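Local structure of N-terminal acetyltransferase B complex subunit MDM20 (Candida albicans, 5K04) at residues E475-E478 with S479-G483; Q641-K645 with T646-K650; K696-G699 with K700-K703. The protein probably serves as the non-catalytic, TPR-like helical subunit that binds the catalytic subunit NAT3 in the NatB N-terminal acetyltransferase complex. All blocks are in the same frame, centred on the assembly; numbering follows the deposited sequence.

Contact 1: E475-E478 with S479-G483; sequences EIKE and SIIQG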
loop_
_atom_site.group_PDB
_atom_site.type_symbol
_atom_site.label_atom_id
_atom_site.label_comp_id
_atom_site.label_asym_id
_atom_site.label_seq_id
_atom_site.Cartn_x
_atom_site.Cartn_y
_atom_site.Cartn_z
ATOM N N GLU A 475 2.083 14.508 2.617
ATOM C CA GLU A 475 2.997 14.067 3.664
ATOM C C GLU A 475 4.263 13.435 3.075
ATOM O O GLU A 475 5.375 13.707 3.550
ATOM C CB GLU A 475 2.275 13.110 4.620
ATOM C CG GLU A 475 1.238 13.819 5.518
ATOM C CD GLU A 475 0.514 12.885 6.513
ATOM O OE1 GLU A 475 0.498 11.646 6.309
ATOM O OE2 GLU A 475 -0.027 13.408 7.510
ATOM N N ILE A 476 4.133 12.622 2.015
ATOM C CA ILE A 476 5.323 11.970 1.467
ATOM C C ILE A 476 6.218 12.970 0.739
ATOM O O ILE A 476 7.449 12.881 0.822
ATOM C CB ILE A 476 4.957 10.775 0.571
ATOM C CG1 ILE A 476 6.223 9.952 0.343
ATOM C CG2 ILE A 476 4.355 11.200 -0.770
ATOM C CD1 ILE A 476 6.715 9.271 1.592
ATOM N N LYS A 477 5.628 13.957 0.058
ATOM C CA LYS A 477 6.434 15.017 -0.542
ATOM C C LYS A 477 7.306 15.686 0.510
ATOM O O LYS A 477 8.522 15.822 0.329
ATOM C CB LYS A 477 5.526 16.034 -1.238
ATOM C CG LYS A 477 6.227 17.294 -1.776
ATOM C CD LYS A 477 5.537 17.782 -3.031
ATOM C CE LYS A 477 6.124 19.101 -3.540
ATOM N NZ LYS A 477 5.887 20.210 -2.576
ATOM N N GLU A 478 6.695 16.093 1.632
ATOM C CA GLU A 478 7.443 16.732 2.721
ATOM C C GLU A 478 8.496 15.790 3.313
ATOM O O GLU A 478 9.613 16.211 3.622
ATOM C CB GLU A 478 6.468 17.208 3.806
ATOM C CG GLU A 478 7.112 17.974 4.982
ATOM C CD GLU A 478 7.715 19.347 4.602
ATOM O OE1 GLU A 478 8.391 19.957 5.456
ATOM O OE2 GLU A 478 7.508 19.811 3.462
ATOM N N SER A 479 8.158 14.508 3.457
ATOM C CA SER A 479 9.128 13.506 3.901
ATOM C C SER A 479 10.354 13.460 2.984
ATOM O O SER A 479 11.493 13.364 3.460
ATOM C CB SER A 479 8.443 12.134 3.963
ATOM O OG SER A 479 7.334 12.166 4.847
ATOM N N ILE A 480 10.135 13.527 1.665
ATOM C CA ILE A 480 11.243 13.542 0.711
ATOM C C ILE A 480 12.096 14.796 0.878
ATOM O O ILE A 480 13.329 14.738 0.813
ATOM C CB ILE A 480 10.704 13.417 -0.726
ATOM C CG1 ILE A 480 10.047 12.046 -0.927
ATOM C CG2 ILE A 480 11.824 13.654 -1.724
ATOM C CD1 ILE A 480 9.349 11.892 -2.256
ATOM N N ILE A 481 11.457 15.942 1.110
ATOM C CA ILE A 481 12.191 17.197 1.275
ATOM C C ILE A 481 13.020 17.161 2.548
ATOM O O ILE A 481 14.204 17.527 2.559
ATOM C CB ILE A 481 11.212 18.390 1.271
ATOM C CG1 ILE A 481 10.618 18.598 -0.128
ATOM C CG2 ILE A 481 11.883 19.669 1.766
ATOM C CD1 ILE A 481 9.640 19.772 -0.228
ATOM N N GLN A 482 12.405 16.719 3.642
ATOM C CA GLN A 482 13.099 16.644 4.925
ATOM C C GLN A 482 14.166 15.561 4.912
ATOM O O GLN A 482 15.236 15.725 5.511
ATOM C CB GLN A 482 12.092 16.374 6.044
ATOM C CG GLN A 482 11.129 17.504 6.324
ATOM C CD GLN A 482 10.036 17.093 7.300
ATOM O OE1 GLN A 482 10.009 15.955 7.783
ATOM N NE2 GLN A 482 9.123 18.018 7.595
ATOM N N GLY A 483 13.878 14.430 4.267
ATOM C CA GLY A 483 14.879 13.381 4.173
ATOM C C GLY A 483 16.123 13.838 3.435
ATOM O O GLY A 483 17.233 13.456 3.794
#
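Ser479 turns its hydroxyl back on the helix it belongs to and shares the carbonyl of Glu475 with its own backbone amide. Ser479 OG gives a hydrogen bond of 2.8 Å to Glu475 O, while Ser479 N reaches the same Glu475 O at 2.9 Å. The two donors come in differently: the amide lies only slightly off the carbonyl plane, whereas the hydroxyl sits above it, 41° out, and so is not directed at a lone pair. The torsion explains the choice, for OG stands anti to the carbonyl carbon and beside the backbone N (chi1 -59°), which aims it down the helix at the preceding turn. OG has a further partner, Ser33 of the NAT3 chain. The carboxylate of Glu475 is likewise bound by that subunit, at Asn28 and the backbone N of Ser30 of NAT3.

One turn on, the side chains of Glu478 and Gln482 form a second polar pair. Gln482 NE2 donates to Glu478 OE1 at 3.0 Å, meeting the lone pair that faces away from the other carboxylate oxygen. The bond is bent, 138° at the hydrogen, and the carboxylate and amide planes stand nearly perpendicular. The Glu478 chain, bent at chi2, crosses the extended glutamine at a slant and sets OE1 beside NE2. Between the same two residues, Gln482 N donates to Glu478 O at 2.8 Å, an ordinary helical bond like those from Ile480 to Ile476 O and from Ile481 to Lys477 O.

Ile476 and Ile480 pack on helix 489-503, and Ile476 also meets Val29 of NAT3. The chemistry implies a helix whose polar atoms serve both itself and its partner: Glu475 O takes two donors, and the buried Ser479 hydroxyl joins that carbonyl to Ser33 of NAT3.

Contact 2: Q641-K645 with T646-K650; sequences QKNLK and TDKLK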
loop_
_atom_site.group_PDB
_atom_site.type_symbol
_atom_site.label_atom_id
_atom_site.label_comp_id
_atom_site.label_asym_id
_atom_site.label_seq_id
_atom_site.Cartn_x
_atom_site.Cartn_y
_atom_site.Cartn_z
ATOM N N GLN A 641 -29.712 2.074 -30.723
ATOM C CA GLN A 641 -31.158 1.918 -30.832
ATOM C C GLN A 641 -31.570 0.449 -30.749
ATOM O O GLN A 641 -32.565 0.112 -30.097
ATOM C CB GLN A 641 -31.631 2.554 -32.143
ATOM C CG GLN A 641 -33.123 2.458 -32.418
ATOM C CD GLN A 641 -33.601 3.502 -33.424
ATOM O OE1 GLN A 641 -32.809 4.061 -34.188
ATOM N NE2 GLN A 641 -34.900 3.775 -33.415
ATOM N N LYS A 642 -30.812 -0.440 -31.396
ATOM C CA LYS A 642 -31.181 -1.848 -31.423
ATOM C C LYS A 642 -31.018 -2.505 -30.053
ATOM O O LYS A 642 -31.743 -3.453 -29.734
ATOM C CB LYS A 642 -30.332 -2.577 -32.465
ATOM C CG LYS A 642 -31.092 -3.094 -33.674
ATOM C CD LYS A 642 -31.522 -1.984 -34.647
ATOM C CE LYS A 642 -32.339 -2.555 -35.818
ATOM N NZ LYS A 642 -32.928 -1.504 -36.710
ATOM N N ASN A 643 -30.087 -2.010 -29.227
ATOM C CA ASN A 643 -29.661 -2.712 -28.025
ATOM C C ASN A 643 -30.045 -2.025 -26.717
ATOM O O ASN A 643 -29.895 -2.637 -25.655
ATOM C CB ASN A 643 -28.142 -2.922 -28.073
ATOM C CG ASN A 643 -27.728 -3.977 -29.110
ATOM O OD1 ASN A 643 -28.169 -5.130 -29.062
ATOM N ND2 ASN A 643 -26.895 -3.568 -30.066
ATOM N N LEU A 644 -30.528 -0.780 -26.756
ATOM C CA LEU A 644 -31.093 -0.140 -25.563
ATOM C C LEU A 644 -32.531 -0.633 -25.383
ATOM O O LEU A 644 -33.520 0.073 -25.602
ATOM C CB LEU A 644 -31.014 1.374 -25.672
ATOM C CG LEU A 644 -29.650 1.985 -25.359
ATOM C CD1 LEU A 644 -29.765 3.495 -25.152
ATOM C CD2 LEU A 644 -29.078 1.314 -24.142
ATOM N N LYS A 645 -32.619 -1.907 -25.013
ATOM C CA LYS A 645 -33.862 -2.638 -24.832
ATOM C C LYS A 645 -33.593 -3.721 -23.801
ATOM O O LYS A 645 -32.545 -4.372 -23.856
ATOM C CB LYS A 645 -34.336 -3.292 -26.135
ATOM C CG LYS A 645 -34.696 -2.356 -27.276
ATOM C CD LYS A 645 -35.176 -3.167 -28.462
ATOM C CE LYS A 645 -35.621 -2.277 -29.617
ATOM N NZ LYS A 645 -35.819 -3.058 -30.893
ATOM N N THR A 646 -34.544 -3.931 -22.882
ATOM C CA THR A 646 -34.340 -4.958 -21.859
ATOM C C THR A 646 -34.135 -6.335 -22.474
ATOM O O THR A 646 -33.347 -7.133 -21.956
ATOM C CB THR A 646 -35.513 -4.996 -20.876
ATOM O OG1 THR A 646 -36.702 -5.380 -21.568
ATOM C CG2 THR A 646 -35.697 -3.637 -20.301
ATOM N N ASP A 647 -34.822 -6.623 -23.586
ATOM C CA ASP A 647 -34.637 -7.904 -24.262
ATOM C C ASP A 647 -33.188 -8.129 -24.672
ATOM O O ASP A 647 -32.752 -9.277 -24.768
ATOM C CB ASP A 647 -35.559 -7.993 -25.474
ATOM C CG ASP A 647 -36.995 -8.298 -25.082
ATOM O OD1 ASP A 647 -37.196 -8.918 -24.011
ATOM O OD2 ASP A 647 -37.918 -7.928 -25.846
ATOM N N LYS A 648 -32.426 -7.056 -24.905
ATOM C CA LYS A 648 -30.998 -7.198 -25.171
ATOM C C LYS A 648 -30.162 -7.099 -23.905
ATOM O O LYS A 648 -29.134 -7.779 -23.782
ATOM C CB LYS A 648 -30.528 -6.136 -26.171
ATOM C CG LYS A 648 -31.138 -6.265 -27.563
ATOM C CD LYS A 648 -30.729 -7.574 -28.215
ATOM C CE LYS A 648 -31.298 -7.705 -29.613
ATOM N NZ LYS A 648 -30.714 -8.897 -30.292
ATOM N N LEU A 649 -30.573 -6.245 -22.966
ATOM C CA LEU A 649 -29.765 -5.961 -21.788
ATOM C C LEU A 649 -29.934 -6.992 -20.676
ATOM O O LEU A 649 -29.121 -6.997 -19.755
ATOM C CB LEU A 649 -30.097 -4.562 -21.263
ATOM C CG LEU A 649 -29.776 -3.422 -22.234
ATOM C CD1 LEU A 649 -30.390 -2.119 -21.752
ATOM C CD2 LEU A 649 -28.269 -3.266 -22.427
ATOM N N LYS A 650 -30.966 -7.849 -20.751
ATOM C CA LYS A 650 -31.187 -8.957 -19.816
ATOM C C LYS A 650 -29.961 -9.836 -19.628
ATOM O O LYS A 650 -29.861 -10.537 -18.617
ATOM C CB LYS A 650 -32.307 -9.880 -20.307
ATOM C CG LYS A 650 -33.701 -9.441 -20.033
ATOM C CD LYS A 650 -34.698 -10.481 -20.548
ATOM C CE LYS A 650 -34.396 -10.890 -21.990
ATOM N NZ LYS A 650 -35.481 -11.741 -22.608
#
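Lys648 folds back over the end of the preceding helix, and its aliphatic part, not its ammonium, makes the contact with Asn643. Lys648 CB lies 3.5 Å from Lys645 O and almost as near to Asn643 O. Lys648 CG comes next, 3.5 Å from Asn643 OD1 and close to Lys642 O as well. Lys648 CD then passes the same amide oxygen, with Asn643 OD1 3.6 Å away, and Lys648 CE is the last atom near it, 4.1 Å from Asn643 OD1. Beyond that NZ leads away from the 641-645 segment. A bend at chi2 (-63°) sends the chain obliquely across the asparagine. The other end of that amide is held separately, since Asn643 ND2 donates to Tyr639 O.

Next to this crossing, Leu649 CG lies 3.3 Å from Lys645 O, and Leu649 CD1 meets Leu644 CD2 at 4.4 Å.

The backbone oxygen of Lys645 gathers the turn. Lys645 O accepts from Leu649 N at 2.9 Å, in the carbonyl plane, and from Lys648 N at the same length but from 55° above that plane. Just ahead, Leu644 centres an inverse gamma turn, closed by a weak bond from Lys645 N to Asn643 O.

Taken together, this is a tight link between two helices, with an inverse gamma turn leading into the N-cap: helix 630-643 stops, Leu644 breaks the helical path, Lys645 occupies the N-cap position, and the short helix 646-649 begins, with Leu644 and Leu649 buried among side chains of helices 608-625 and 661-682 in an all-helical fold.

Contact 3: K696-G699 with K700-K703; sequences KPFG and KEFK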
loop_
_atom_site.group_PDB
_atom_site.type_symbol
_atom_site.label_atom_id
_atom_site.label_comp_id
_atom_site.label_asym_id
_atom_site.label_seq_id
_atom_site.Cartn_x
_atom_site.Cartn_y
_atom_site.Cartn_z
ATOM N N LYS A 696 -36.686 4.881 -20.878
ATOM C CA LYS A 696 -37.825 5.130 -19.993
ATOM C C LYS A 696 -38.460 3.873 -19.394
ATOM O O LYS A 696 -38.733 3.872 -18.183
ATOM C CB LYS A 696 -38.871 5.964 -20.749
ATOM C CG LYS A 696 -38.766 7.458 -20.499
ATOM C CD LYS A 696 -38.730 7.732 -18.997
ATOM C CE LYS A 696 -38.598 9.219 -18.672
ATOM N NZ LYS A 696 -38.517 9.450 -17.197
ATOM N N PRO A 697 -38.738 2.801 -20.146
ATOM C CA PRO A 697 -39.437 1.652 -19.548
ATOM C C PRO A 697 -38.540 0.655 -18.825
ATOM O O PRO A 697 -39.056 -0.357 -18.330
ATOM C CB PRO A 697 -40.105 0.993 -20.762
ATOM C CG PRO A 697 -39.162 1.269 -21.875
ATOM C CD PRO A 697 -38.602 2.644 -21.610
ATOM N N PHE A 698 -37.228 0.908 -18.749
ATOM C CA PHE A 698 -36.306 -0.060 -18.154
ATOM C C PHE A 698 -36.714 -0.405 -16.728
ATOM O O PHE A 698 -36.738 -1.580 -16.340
ATOM C CB PHE A 698 -34.870 0.487 -18.167
ATOM C CG PHE A 698 -34.201 0.433 -19.517
ATOM C CD1 PHE A 698 -34.871 -0.045 -20.633
ATOM C CD2 PHE A 698 -32.900 0.859 -19.669
ATOM C CE1 PHE A 698 -34.241 -0.100 -21.862
ATOM C CE2 PHE A 698 -32.270 0.808 -20.890
ATOM C CZ PHE A 698 -32.940 0.327 -21.983
ATOM N N GLY A 699 -37.013 0.619 -15.923
ATOM C CA GLY A 699 -37.334 0.378 -14.525
ATOM C C GLY A 699 -38.545 -0.517 -14.370
ATOM O O GLY A 699 -38.511 -1.504 -13.631
ATOM N N LYS A 700 -39.624 -0.200 -15.095
ATOM C CA LYS A 700 -40.789 -1.080 -15.103
ATOM C C LYS A 700 -40.423 -2.475 -15.600
ATOM O O LYS A 700 -40.821 -3.484 -15.003
ATOM C CB LYS A 700 -41.893 -0.477 -15.971
ATOM C CG LYS A 700 -43.074 -1.397 -16.183
ATOM C CD LYS A 700 -44.149 -0.732 -17.029
ATOM C CE LYS A 700 -45.450 -1.535 -17.012
ATOM N NZ LYS A 700 -46.526 -0.910 -17.852
ATOM N N GLU A 701 -39.648 -2.551 -16.683
ATOM C CA GLU A 701 -39.400 -3.844 -17.313
ATOM C C GLU A 701 -38.500 -4.727 -16.450
ATOM O O GLU A 701 -38.700 -5.949 -16.405
ATOM C CB GLU A 701 -38.838 -3.628 -18.727
ATOM C CG GLU A 701 -39.936 -3.154 -19.718
ATOM C CD GLU A 701 -39.406 -2.589 -21.038
ATOM O OE1 GLU A 701 -38.181 -2.457 -21.204
ATOM O OE2 GLU A 701 -40.226 -2.266 -21.925
ATOM N N PHE A 702 -37.541 -4.133 -15.725
ATOM C CA PHE A 702 -36.667 -4.936 -14.865
ATOM C C PHE A 702 -37.375 -5.352 -13.571
ATOM O O PHE A 702 -37.174 -6.469 -13.082
ATOM C CB PHE A 702 -35.350 -4.182 -14.576
ATOM C CG PHE A 702 -34.295 -4.371 -15.653
ATOM C CD1 PHE A 702 -34.307 -3.596 -16.817
ATOM C CD2 PHE A 702 -33.329 -5.352 -15.528
ATOM C CE1 PHE A 702 -33.355 -3.792 -17.831
ATOM C CE2 PHE A 702 -32.369 -5.558 -16.534
ATOM C CZ PHE A 702 -32.379 -4.771 -17.686
ATOM N N LYS A 703 -38.215 -4.477 -13.019
ATOM C CA LYS A 703 -39.039 -4.858 -11.872
ATOM C C LYS A 703 -39.887 -6.087 -12.170
ATOM O O LYS A 703 -39.980 -6.998 -11.342
ATOM C CB LYS A 703 -39.921 -3.691 -11.453
ATOM C CG LYS A 703 -39.129 -2.541 -10.842
ATOM C CD LYS A 703 -39.959 -1.269 -10.712
ATOM C CE LYS A 703 -39.115 -0.162 -10.077
ATOM N NZ LYS A 703 -39.878 1.103 -9.914
HETATM O O HOH W 1 -40.164 2.190 -16.416
#
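Glu701 lies alongside Pro697 as helix 698-703 begins, and three kinds of interaction can be separated here.

The first is backbone hydrogen bonding. Glu701 N donates to Pro697 O at 2.8 Å, Phe702 N to Phe698 O at 2.7 Å, and Lys703 N to Gly699 O at 3.0 Å, each joining residues four apart. One step earlier a water takes over the connection: it donates to Lys696 O and accepts from Lys700 N, so that the opening turn is completed through solvent.

The second kind is contact between side chains and the first turn. The extended Glu701 chain runs beside the proline, pointing the same way, and brings Glu701 OE2 to 3.5 Å from Pro697 CB. Its other oxygen, Glu701 OE1, comes near the plane of the Phe698 ring at an edge, 4.1 Å from Phe698 CD1, and also makes a weak hydrogen bond to Thr646. The methylene chain of Lys703 covers the carbonyl of Gly699, Lys703 CG being 3.0 Å from Gly699 O, while its NZ goes to Asn748.

The third kind is apolar packing by the phenylalanines, with one ring edge near a carbonyl. Phe702 CD1 lies 3.2 Å from Phe698 O; with chi1 -85°, CG beside the backbone N, the edge of the ring is brought to that carbonyl. The two phenylalanines otherwise meet at Phe698 CB and Phe702 CD1, and both are buried on helix 661-682.

What follows is a division of labour around one short helix: the rings enter the core, the glutamate runs along the proline ring, and water serves the amide of Lys700 where the first turn has yet to close directly.

In the fold
Along the chain the three contacts come in series, contact 1 first. It lies on the long helix 456-485, in the part of the chain characteristic of NatB non-catalytic subunits, and against NAT3. Contacts 2 and 3 follow far away, their centres each 53 Å from that of contact 1 and on the opposite side of the chain's centre. These two are neighbours, with centres 12 Å apart: the short helices 646-649 and 698-703 pack together, and both lean on helix 661-682, which lies between them in sequence. Neither touches another protein chain of the assembly. The all-helical subunit thus combines a surface that binds its partner with a region near the C-terminus where, at these contacts, it packs on itself.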